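Local coordinates for protein separin (Saccharomyces cerevisiae, PDB 5U1T) that cleaves the cohesin subunit MCD1/SCC1 as a caspase-like cysteine protease at the onset of anaphase, allowing sister chromatids to separate, at residues V397-S402 and E439-S444; K406-L411 and A448-E453; H483-L488 and S505-N510. All coordinates share one frame; numbering follows the deposited sequence.

How the contacts relate
All three contacts lie in the helix-rich N-terminal part of the chain, on the same side of its centre and away from Cys1497, the probable catalytic nucleophile. Contact 1 and contact 2 are interleaved in sequence: helices 388-404 and 431-444 pair in the first, helices 408-425 and 448-458 in the second, and their centres are about 9 Å apart. Contact 3 follows further along the chain, its centre about 20 Å from that of contact 1 and about 19 Å from that of contact 2. Glu439 OE2 forms a salt bridge with Arg487 NH1 at 3.1 Å, joining contacts 1 and 3, whereas Leu488 packs on Lys451 and Ile452 of contact 2.

Contact 1: V397-S402 and E439-S444; sequences VLFNAS and EKFISS
Lys440 is the first residue of 439-444 to come near Phe399, and it does so through its backbone: its carbonyl O lies 4.2 Å from Phe399 CE1, while the end of its side chain leads away. Phe441 follows with the main aromatic encounter. Its CD1 sits 3.6 Å from Phe399 CD1, the ring centroids are 5.6 Å apart and the planes are inclined by 39°, so the pair is neither a parallel stack nor a T-shaped one. Phe399 reaches across because its CG stands anti to the backbone N (chi1 168°), which sends the ring straight from helix 388-404 toward its partner. Ser443 makes no contact with 397-402; its OG is bonded to Glu439 O, a carbonyl that also accepts from Ser443 N on the opposite face of its plane. Ser444 closes the segment on the Phe399 ring: its OG lies at the ring edge, near the plane, and its CB is 3.7 Å from Phe399 CE1. With an alanine in place of Phe399, Phe441 and Ser444 would probably lose the apolar surface they meet across the interface, and a gap would be likely to open between the two helices. The segment axes run 11.2 Å apart at an angle of 19°, nearly parallel; helix 408-425, which lies between the two in sequence, touches both through Thr414. A second protein chain, probably the inhibitor securin, packs apolar side chains on Phe399 and Ser444. No hydrogen bond crosses between the segments, so the chemistry implies a joint held by packing, centred on the Phe399 ring against Phe441 and Ser444.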
loop_
_atom_site.group_PDB
_atom_site.type_symbol
_atom_site.label_atom_id
_atom_site.label_comp_id
_atom_site.label_asym_id
_atom_site.label_seq_id
_atom_site.Cartn_x
_atom_site.Cartn_y
_atom_site.Cartn_z
ATOM N N VAL A 397 -51.338 10.380 1.342
ATOM C CA VAL A 397 -52.187 11.507 1.707
ATOM C C VAL A 397 -52.031 11.831 3.191
ATOM O O VAL A 397 -51.918 12.996 3.569
ATOM C CB VAL A 397 -53.661 11.234 1.354
ATOM C CG1 VAL A 397 -54.572 12.346 1.879
ATOM C CG2 VAL A 397 -53.799 11.103 -0.149
ATOM N N LEU A 398 -51.989 10.800 4.024
ATOM C CA LEU A 398 -51.736 10.986 5.447
ATOM C C LEU A 398 -50.413 11.708 5.665
ATOM O O LEU A 398 -50.338 12.639 6.472
ATOM C CB LEU A 398 -51.734 9.641 6.185
ATOM C CG LEU A 398 -53.092 9.030 6.541
ATOM C CD1 LEU A 398 -52.906 7.618 7.034
ATOM C CD2 LEU A 398 -53.776 9.879 7.589
ATOM N N PHE A 399 -49.377 11.295 4.938
ATOM C CA PHE A 399 -48.071 11.915 5.099
ATOM C C PHE A 399 -48.095 13.391 4.739
ATOM O O PHE A 399 -47.459 14.217 5.395
ATOM C CB PHE A 399 -47.017 11.225 4.249
ATOM C CG PHE A 399 -45.740 11.996 4.172
ATOM C CD1 PHE A 399 -44.864 12.014 5.248
ATOM C CD2 PHE A 399 -45.426 12.740 3.046
ATOM C CE1 PHE A 399 -43.681 12.744 5.196
ATOM C CE2 PHE A 399 -44.252 13.469 2.987
ATOM C CZ PHE A 399 -43.379 13.473 4.067
ATOM N N ASN A 400 -48.821 13.711 3.676
ATOM C CA ASN A 400 -48.909 15.081 3.196
ATOM C C ASN A 400 -49.650 15.986 4.165
ATOM O O ASN A 400 -49.282 17.145 4.349
ATOM C CB ASN A 400 -49.593 15.126 1.833
ATOM C CG ASN A 400 -48.773 14.466 0.743
ATOM O OD1 ASN A 400 -47.550 14.309 0.856
ATOM N ND2 ASN A 400 -49.448 14.081 -0.332
ATOM N N ALA A 401 -50.705 15.458 4.772
ATOM C CA ALA A 401 -51.367 16.169 5.848
ATOM C C ALA A 401 -50.365 16.405 6.980
ATOM O O ALA A 401 -50.287 17.512 7.513
ATOM C CB ALA A 401 -52.585 15.399 6.342
ATOM N N SER A 402 -49.581 15.381 7.324
ATOM C CA SER A 402 -48.613 15.520 8.406
ATOM C C SER A 402 -47.660 16.672 8.125
ATOM O O SER A 402 -47.237 17.351 9.051
ATOM C CB SER A 402 -47.828 14.221 8.641
ATOM O OG SER A 402 -46.867 13.974 7.636
ATOM N N GLU A 439 -37.202 7.000 5.894
ATOM C CA GLU A 439 -36.248 8.084 5.760
ATOM C C GLU A 439 -36.988 9.410 5.543
ATOM O O GLU A 439 -36.685 10.400 6.200
ATOM C CB GLU A 439 -35.278 7.820 4.615
ATOM C CG GLU A 439 -34.232 8.895 4.470
ATOM C CD GLU A 439 -33.025 8.421 3.682
ATOM O OE1 GLU A 439 -33.214 7.613 2.745
ATOM O OE2 GLU A 439 -31.887 8.846 3.999
ATOM N N LYS A 440 -37.974 9.432 4.653
ATOM C CA LYS A 440 -38.641 10.693 4.346
ATOM C C LYS A 440 -39.529 11.150 5.510
ATOM O O LYS A 440 -39.558 12.344 5.813
ATOM C CB LYS A 440 -39.446 10.586 3.040
ATOM C CG LYS A 440 -38.626 10.020 1.865
ATOM C CD LYS A 440 -38.780 10.794 0.529
ATOM C CE LYS A 440 -37.478 10.717 -0.308
ATOM N NZ LYS A 440 -37.500 11.557 -1.582
ATOM N N PHE A 441 -40.235 10.214 6.162
ATOM C CA PHE A 441 -40.992 10.511 7.393
ATOM C C PHE A 441 -40.088 11.165 8.435
ATOM O O PHE A 441 -40.351 12.285 8.875
ATOM C CB PHE A 441 -41.616 9.248 8.023
ATOM C CG PHE A 441 -42.485 8.448 7.091
ATOM C CD1 PHE A 441 -43.067 9.025 5.973
ATOM C CD2 PHE A 441 -42.722 7.108 7.346
ATOM C CE1 PHE A 441 -43.850 8.276 5.127
ATOM C CE2 PHE A 441 -43.509 6.356 6.498
ATOM C CZ PHE A 441 -44.068 6.942 5.388
ATOM N N ILE A 442 -39.024 10.450 8.815
ATOM C CA ILE A 442 -38.121 10.900 9.867
ATOM C C ILE A 442 -37.644 12.304 9.571
ATOM O O ILE A 442 -37.702 13.180 10.428
ATOM C CB ILE A 442 -36.925 9.958 10.035
ATOM C CG1 ILE A 442 -37.413 8.612 10.560
ATOM C CG2 ILE A 442 -35.927 10.546 11.015
ATOM C CD1 ILE A 442 -36.370 7.539 10.558
ATOM N N SER A 443 -37.232 12.526 8.334
ATOM C CA SER A 443 -36.855 13.848 7.882
ATOM C C SER A 443 -37.952 14.886 8.106
ATOM O O SER A 443 -37.655 16.041 8.384
ATOM C CB SER A 443 -36.491 13.798 6.406
ATOM O OG SER A 443 -35.374 12.945 6.211
ATOM N N SER A 444 -39.215 14.477 7.998
ATOM C CA SER A 444 -40.320 15.424 8.074
ATOM C C SER A 444 -40.747 15.710 9.520
ATOM O O SER A 444 -41.417 16.714 9.787
ATOM C CB SER A 444 -41.507 14.913 7.253
ATOM O OG SER A 444 -41.958 13.651 7.718
#

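Contact 2: K406-L411 and A448-E453; sequences KSHSFL and AQKKIE
The N-terminal turn of helix 408-425, entered through a Schellman motif and a serine N-cap, sets His408 against Lys450 and Glu453 of helix 448-458. The Schellman motif ends the preceding helix with Lys406 at its C-prime position, where phi is positive; Ser407 N returns to Ser402 O and Lys406 N to Val403 O. Ser407 then caps the new helix, its OG accepting from Phe410 N at 3.0 Å in a nearly straight bond. His408 stands right after this cap; a chi1 of -163° puts its CG on the far side of CB from the backbone N, and the imidazole extends toward the neighbouring helix. There the aliphatic part of Lys450 lies over one ring face: CG is 3.6 Å from the ring centroid and 16° off the normal, which meets the geometry of a CH-pi contact. The lysine chain bends at its last torsion and carries NZ away, to 5.7 Å from His408 ND1, so the ring meets methylene groups and not the ammonium. A weak hydrogen bond runs from His408 NE2 to Lys450 O at 3.4 Å and would at most lightly restrain the ring. This is a surface contact that joins the starts of two helices, and the side chains of Lys450 and Glu453 also touch a crystal neighbour, which may influence how they are placed. Glu453 approaches the ring from its rim, the carboxylate plane almost perpendicular to the imidazole, with OE1 in the ring plane 3.1 Å from His408 CE1.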
loop_
_atom_site.group_PDB
_atom_site.type_symbol
_atom_site.label_atom_id
_atom_site.label_comp_id
_atom_site.label_asym_id
_atom_site.label_seq_id
_atom_site.Cartn_x
_atom_site.Cartn_y
_atom_site.Cartn_z
ATOM N N LYS A 406 -48.485 20.312 9.722
ATOM C CA LYS A 406 -47.381 20.279 10.657
ATOM C C LYS A 406 -47.770 19.487 11.913
ATOM O O LYS A 406 -47.616 19.980 13.028
ATOM C CB LYS A 406 -46.940 21.703 11.025
ATOM C CG LYS A 406 -46.645 22.595 9.817
ATOM C CD LYS A 406 -45.759 23.793 10.175
ATOM C CE LYS A 406 -45.562 24.715 8.976
ATOM N NZ LYS A 406 -46.880 25.231 8.453
ATOM N N SER A 407 -48.227 18.249 11.725
ATOM C CA SER A 407 -48.748 17.440 12.823
ATOM C C SER A 407 -47.997 16.154 13.042
ATOM O O SER A 407 -47.950 15.309 12.160
ATOM C CB SER A 407 -50.212 17.085 12.581
ATOM O OG SER A 407 -50.574 15.937 13.339
ATOM N N HIS A 408 -47.451 15.973 14.236
ATOM C CA HIS A 408 -46.850 14.694 14.567
ATOM C C HIS A 408 -47.889 13.566 14.614
ATOM O O HIS A 408 -47.545 12.396 14.392
ATOM C CB HIS A 408 -46.113 14.768 15.899
ATOM C CG HIS A 408 -45.156 13.638 16.113
ATOM N ND1 HIS A 408 -45.301 12.716 17.126
ATOM C CD2 HIS A 408 -44.041 13.278 15.434
ATOM C CE1 HIS A 408 -44.314 11.842 17.071
ATOM N NE2 HIS A 408 -43.535 12.163 16.056
ATOM N N SER A 409 -49.145 13.908 14.905
ATOM C CA SER A 409 -50.195 12.903 14.988
ATOM C C SER A 409 -50.425 12.227 13.651
ATOM O O SER A 409 -50.463 10.999 13.569
ATOM C CB SER A 409 -51.494 13.513 15.492
ATOM O OG SER A 409 -51.341 13.935 16.830
ATOM N N PHE A 410 -50.565 13.020 12.596
ATOM C CA PHE A 410 -50.686 12.447 11.258
ATOM C C PHE A 410 -49.466 11.616 10.859
ATOM O O PHE A 410 -49.606 10.584 10.205
ATOM C CB PHE A 410 -50.929 13.545 10.230
ATOM C CG PHE A 410 -52.361 13.903 10.078
ATOM C CD1 PHE A 410 -53.171 13.200 9.197
ATOM C CD2 PHE A 410 -52.916 14.926 10.833
ATOM C CE1 PHE A 410 -54.517 13.525 9.057
ATOM C CE2 PHE A 410 -54.266 15.261 10.701
ATOM C CZ PHE A 410 -55.069 14.558 9.814
ATOM N N LEU A 411 -48.277 12.055 11.258
ATOM C CA LEU A 411 -47.059 11.356 10.867
ATOM C C LEU A 411 -46.996 10.021 11.583
ATOM O O LEU A 411 -46.661 9.005 10.975
ATOM C CB LEU A 411 -45.808 12.187 11.172
ATOM C CG LEU A 411 -44.496 11.560 10.705
ATOM C CD1 LEU A 411 -44.538 11.366 9.202
ATOM C CD2 LEU A 411 -43.301 12.408 11.109
ATOM N N ALA A 448 -36.387 16.625 17.461
ATOM C CA ALA A 448 -35.429 15.547 17.611
ATOM C C ALA A 448 -36.094 14.350 18.256
ATOM O O ALA A 448 -35.911 13.222 17.812
ATOM C CB ALA A 448 -34.234 15.999 18.430
ATOM N N GLN A 449 -36.882 14.599 19.298
ATOM C CA GLN A 449 -37.587 13.508 19.955
ATOM C C GLN A 449 -38.601 12.871 19.011
ATOM O O GLN A 449 -38.791 11.649 19.013
ATOM C CB GLN A 449 -38.271 13.991 21.236
ATOM C CG GLN A 449 -37.441 13.719 22.485
ATOM C CD GLN A 449 -36.900 12.273 22.539
ATOM O OE1 GLN A 449 -37.618 11.302 22.224
ATOM N NE2 GLN A 449 -35.631 12.129 22.940
ATOM N N LYS A 450 -39.236 13.692 18.184
ATOM C CA LYS A 450 -40.266 13.178 17.293
ATOM C C LYS A 450 -39.674 12.286 16.195
ATOM O O LYS A 450 -40.298 11.295 15.795
ATOM C CB LYS A 450 -41.076 14.331 16.702
ATOM C CG LYS A 450 -41.980 15.001 17.719
ATOM C CD LYS A 450 -42.881 16.051 17.084
ATOM C CE LYS A 450 -43.852 16.647 18.099
ATOM N NZ LYS A 450 -43.196 17.599 19.042
ATOM N N LYS A 451 -38.471 12.630 15.733
ATOM C CA LYS A 451 -37.739 11.804 14.768
ATOM C C LYS A 451 -37.358 10.459 15.358
ATOM O O LYS A 451 -37.512 9.434 14.708
ATOM C CB LYS A 451 -36.475 12.509 14.280
ATOM C CG LYS A 451 -36.724 13.631 13.312
ATOM C CD LYS A 451 -35.426 14.258 12.842
ATOM C CE LYS A 451 -35.682 15.629 12.250
ATOM N NZ LYS A 451 -34.417 16.419 12.252
ATOM N N ILE A 452 -36.850 10.468 16.586
ATOM C CA ILE A 452 -36.535 9.230 17.277
ATOM C C ILE A 452 -37.796 8.386 17.493
ATOM O O ILE A 452 -37.757 7.167 17.509
ATOM C CB ILE A 452 -35.847 9.507 18.620
ATOM C CG1 ILE A 452 -34.526 10.222 18.375
ATOM C CG2 ILE A 452 -35.558 8.212 19.359
ATOM C CD1 ILE A 452 -33.667 10.321 19.603
ATOM N N GLU A 453 -38.931 9.046 17.623
ATOM C CA GLU A 453 -40.192 8.351 17.848
ATOM C C GLU A 453 -40.633 7.590 16.607
ATOM O O GLU A 453 -40.974 6.406 16.682
ATOM C CB GLU A 453 -41.251 9.356 18.261
ATOM C CG GLU A 453 -42.258 8.847 19.253
ATOM C CD GLU A 453 -42.966 9.999 19.937
ATOM O OE1 GLU A 453 -44.179 10.222 19.668
ATOM O OE2 GLU A 453 -42.280 10.697 20.729
#

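Contact 3: H483-L488 and S505-N510; sequences HCFTRL and SVLYGN
Phe485 and Leu507 both have a trans first torsion (chi1 176° and -178°), and these torsions carry each side chain straight out from its own helix into the space between 483-488 and 505-510. Leu507 comes in over one face of the Phe485 ring, with its CG above the ring and its two methyls spread along the phenylalanine. Leu507 CD2 lies 3.9 Å from Phe485 CD1 and only slightly farther from Phe485 CE1. The other methyl, Leu507 CD1, stays nearer the root of the side chain, 4.1 Å from Phe485 CB. Tyr508 adds a smaller, aromatic part. Although its CB does not aim at the other segment, the ring swings closer, and the edge of Phe485 points at the face of Tyr508 in a T-shaped (edge-to-face) pair. The evidence is a centroid separation of 5.8 Å with the planes at 78°; the closest atoms are Phe485 CZ and Tyr508 CE1, 4.2 Å apart. The phenolic OH is taken up elsewhere, in a hydrogen bond with Ile494 O, so the tyrosine contributes ring carbons to this contact while its polar end is anchored in the connecting loop. All three touching residues are buried, and the joint between the segments is wholly apolar. A wider pi-type turn spans 483-485, where Phe485 projects. Around the contact, Phe481 of helix 470-485 meets both Phe485 and Leu507, and Phe459 and Phe496 from loops also pack on Leu507. Cys484 leans on Ile435 and Ile442 of helix 431-444 and on Phe455 of helix 448-458, placing helix 470-485 between these two earlier helices and helix 501-509; Leu488, farther along, also packs on helix 448-458.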
loop_
_atom_site.group_PDB
_atom_site.type_symbol
_atom_site.label_atom_id
_atom_site.label_comp_id
_atom_site.label_asym_id
_atom_site.label_seq_id
_atom_site.Cartn_x
_atom_site.Cartn_y
_atom_site.Cartn_z
ATOM N N HIS A 483 -29.793 5.085 6.311
ATOM C CA HIS A 483 -30.818 6.006 5.818
ATOM C C HIS A 483 -31.659 6.687 6.897
ATOM O O HIS A 483 -32.348 7.670 6.608
ATOM C CB HIS A 483 -31.763 5.279 4.863
ATOM C CG HIS A 483 -31.091 4.737 3.641
ATOM N ND1 HIS A 483 -31.197 5.336 2.402
ATOM C CD2 HIS A 483 -30.310 3.645 3.461
ATOM C CE1 HIS A 483 -30.511 4.637 1.516
ATOM N NE2 HIS A 483 -29.962 3.606 2.133
ATOM N N CYS A 484 -31.619 6.163 8.122
ATOM C CA CYS A 484 -32.552 6.584 9.163
ATOM C C CYS A 484 -31.886 6.923 10.487
ATOM O O CYS A 484 -32.093 8.016 11.009
ATOM C CB CYS A 484 -33.608 5.502 9.395
ATOM S SG CYS A 484 -34.770 5.272 8.022
ATOM N N PHE A 485 -31.103 5.998 11.031
ATOM C CA PHE A 485 -30.499 6.173 12.351
ATOM C C PHE A 485 -29.603 7.397 12.414
ATOM O O PHE A 485 -29.625 8.137 13.384
ATOM C CB PHE A 485 -29.711 4.926 12.737
ATOM C CG PHE A 485 -28.980 5.043 14.034
ATOM C CD1 PHE A 485 -29.639 4.880 15.229
ATOM C CD2 PHE A 485 -27.616 5.292 14.055
ATOM C CE1 PHE A 485 -28.963 4.978 16.425
ATOM C CE2 PHE A 485 -26.926 5.387 15.244
ATOM C CZ PHE A 485 -27.602 5.241 16.435
ATOM N N THR A 486 -28.830 7.617 11.361
ATOM C CA THR A 486 -27.853 8.714 11.302
ATOM C C THR A 486 -28.505 10.106 11.308
ATOM O O THR A 486 -27.885 11.102 11.692
ATOM C CB THR A 486 -26.996 8.587 10.051
ATOM O OG1 THR A 486 -27.868 8.499 8.913
ATOM C CG2 THR A 486 -26.114 7.343 10.125
ATOM N N ARG A 487 -29.765 10.154 10.886
ATOM C CA ARG A 487 -30.570 11.372 10.949
ATOM C C ARG A 487 -31.026 11.712 12.365
ATOM O O ARG A 487 -31.559 12.788 12.607
ATOM C CB ARG A 487 -31.797 11.234 10.054
ATOM C CG ARG A 487 -31.453 10.715 8.697
ATOM C CD ARG A 487 -32.671 10.599 7.842
ATOM N NE ARG A 487 -32.907 11.817 7.076
ATOM C CZ ARG A 487 -32.197 12.166 6.007
ATOM N NH1 ARG A 487 -31.192 11.385 5.595
ATOM N NH2 ARG A 487 -32.484 13.296 5.358
ATOM N N LEU A 488 -30.841 10.796 13.303
ATOM C CA LEU A 488 -31.339 11.039 14.648
ATOM C C LEU A 488 -30.342 11.824 15.456
ATOM O O LEU A 488 -30.692 12.400 16.485
ATOM C CB LEU A 488 -31.651 9.731 15.354
ATOM C CG LEU A 488 -32.688 8.884 14.638
ATOM C CD1 LEU A 488 -32.733 7.545 15.329
ATOM C CD2 LEU A 488 -34.034 9.582 14.640
ATOM N N SER A 505 -27.463 -5.262 18.098
ATOM C CA SER A 505 -26.056 -5.580 17.900
ATOM C C SER A 505 -25.507 -5.081 16.547
ATOM O O SER A 505 -24.486 -4.402 16.490
ATOM C CB SER A 505 -25.850 -7.086 18.018
ATOM O OG SER A 505 -24.469 -7.385 18.077
ATOM N N VAL A 506 -26.204 -5.409 15.468
ATOM C CA VAL A 506 -25.804 -4.938 14.159
ATOM C C VAL A 506 -25.922 -3.429 14.070
ATOM O O VAL A 506 -25.030 -2.782 13.541
ATOM C CB VAL A 506 -26.626 -5.603 13.039
ATOM C CG1 VAL A 506 -26.343 -4.959 11.710
ATOM C CG2 VAL A 506 -26.312 -7.088 12.982
ATOM N N LEU A 507 -26.990 -2.847 14.610
ATOM C CA LEU A 507 -27.169 -1.391 14.498
ATOM C C LEU A 507 -26.130 -0.600 15.298
ATOM O O LEU A 507 -25.563 0.340 14.773
ATOM C CB LEU A 507 -28.573 -0.954 14.928
ATOM C CG LEU A 507 -28.842 0.556 14.797
ATOM C CD1 LEU A 507 -29.428 0.925 13.455
ATOM C CD2 LEU A 507 -29.717 1.059 15.922
ATOM N N TYR A 508 -25.878 -0.954 16.552
ATOM C CA TYR A 508 -24.923 -0.177 17.329
ATOM C C TYR A 508 -23.482 -0.597 17.030
ATOM O O TYR A 508 -22.550 0.178 17.234
ATOM C CB TYR A 508 -25.217 -0.286 18.827
ATOM C CG TYR A 508 -26.289 0.682 19.284
ATOM C CD1 TYR A 508 -25.991 2.024 19.495
ATOM C CD2 TYR A 508 -27.609 0.263 19.492
ATOM C CE1 TYR A 508 -26.969 2.930 19.901
ATOM C CE2 TYR A 508 -28.590 1.169 19.907
ATOM C CZ TYR A 508 -28.259 2.504 20.111
ATOM O OH TYR A 508 -29.213 3.425 20.517
ATOM N N GLY A 509 -23.312 -1.817 16.535
ATOM C CA GLY A 509 -22.034 -2.257 16.025
ATOM C C GLY A 509 -21.512 -1.288 14.975
ATOM O O GLY A 509 -20.329 -0.966 14.965
ATOM N N ASN A 510 -22.407 -0.813 14.108
ATOM C CA ASN A 510 -22.054 0.136 13.057
ATOM C C ASN A 510 -21.934 1.569 13.543
ATOM O O ASN A 510 -21.503 2.436 12.796
ATOM C CB ASN A 510 -23.079 0.090 11.927
ATOM C CG ASN A 510 -22.800 -1.017 10.934
ATOM O OD1 ASN A 510 -23.325 -2.128 11.043
ATOM N ND2 ASN A 510 -21.957 -0.722 9.955
#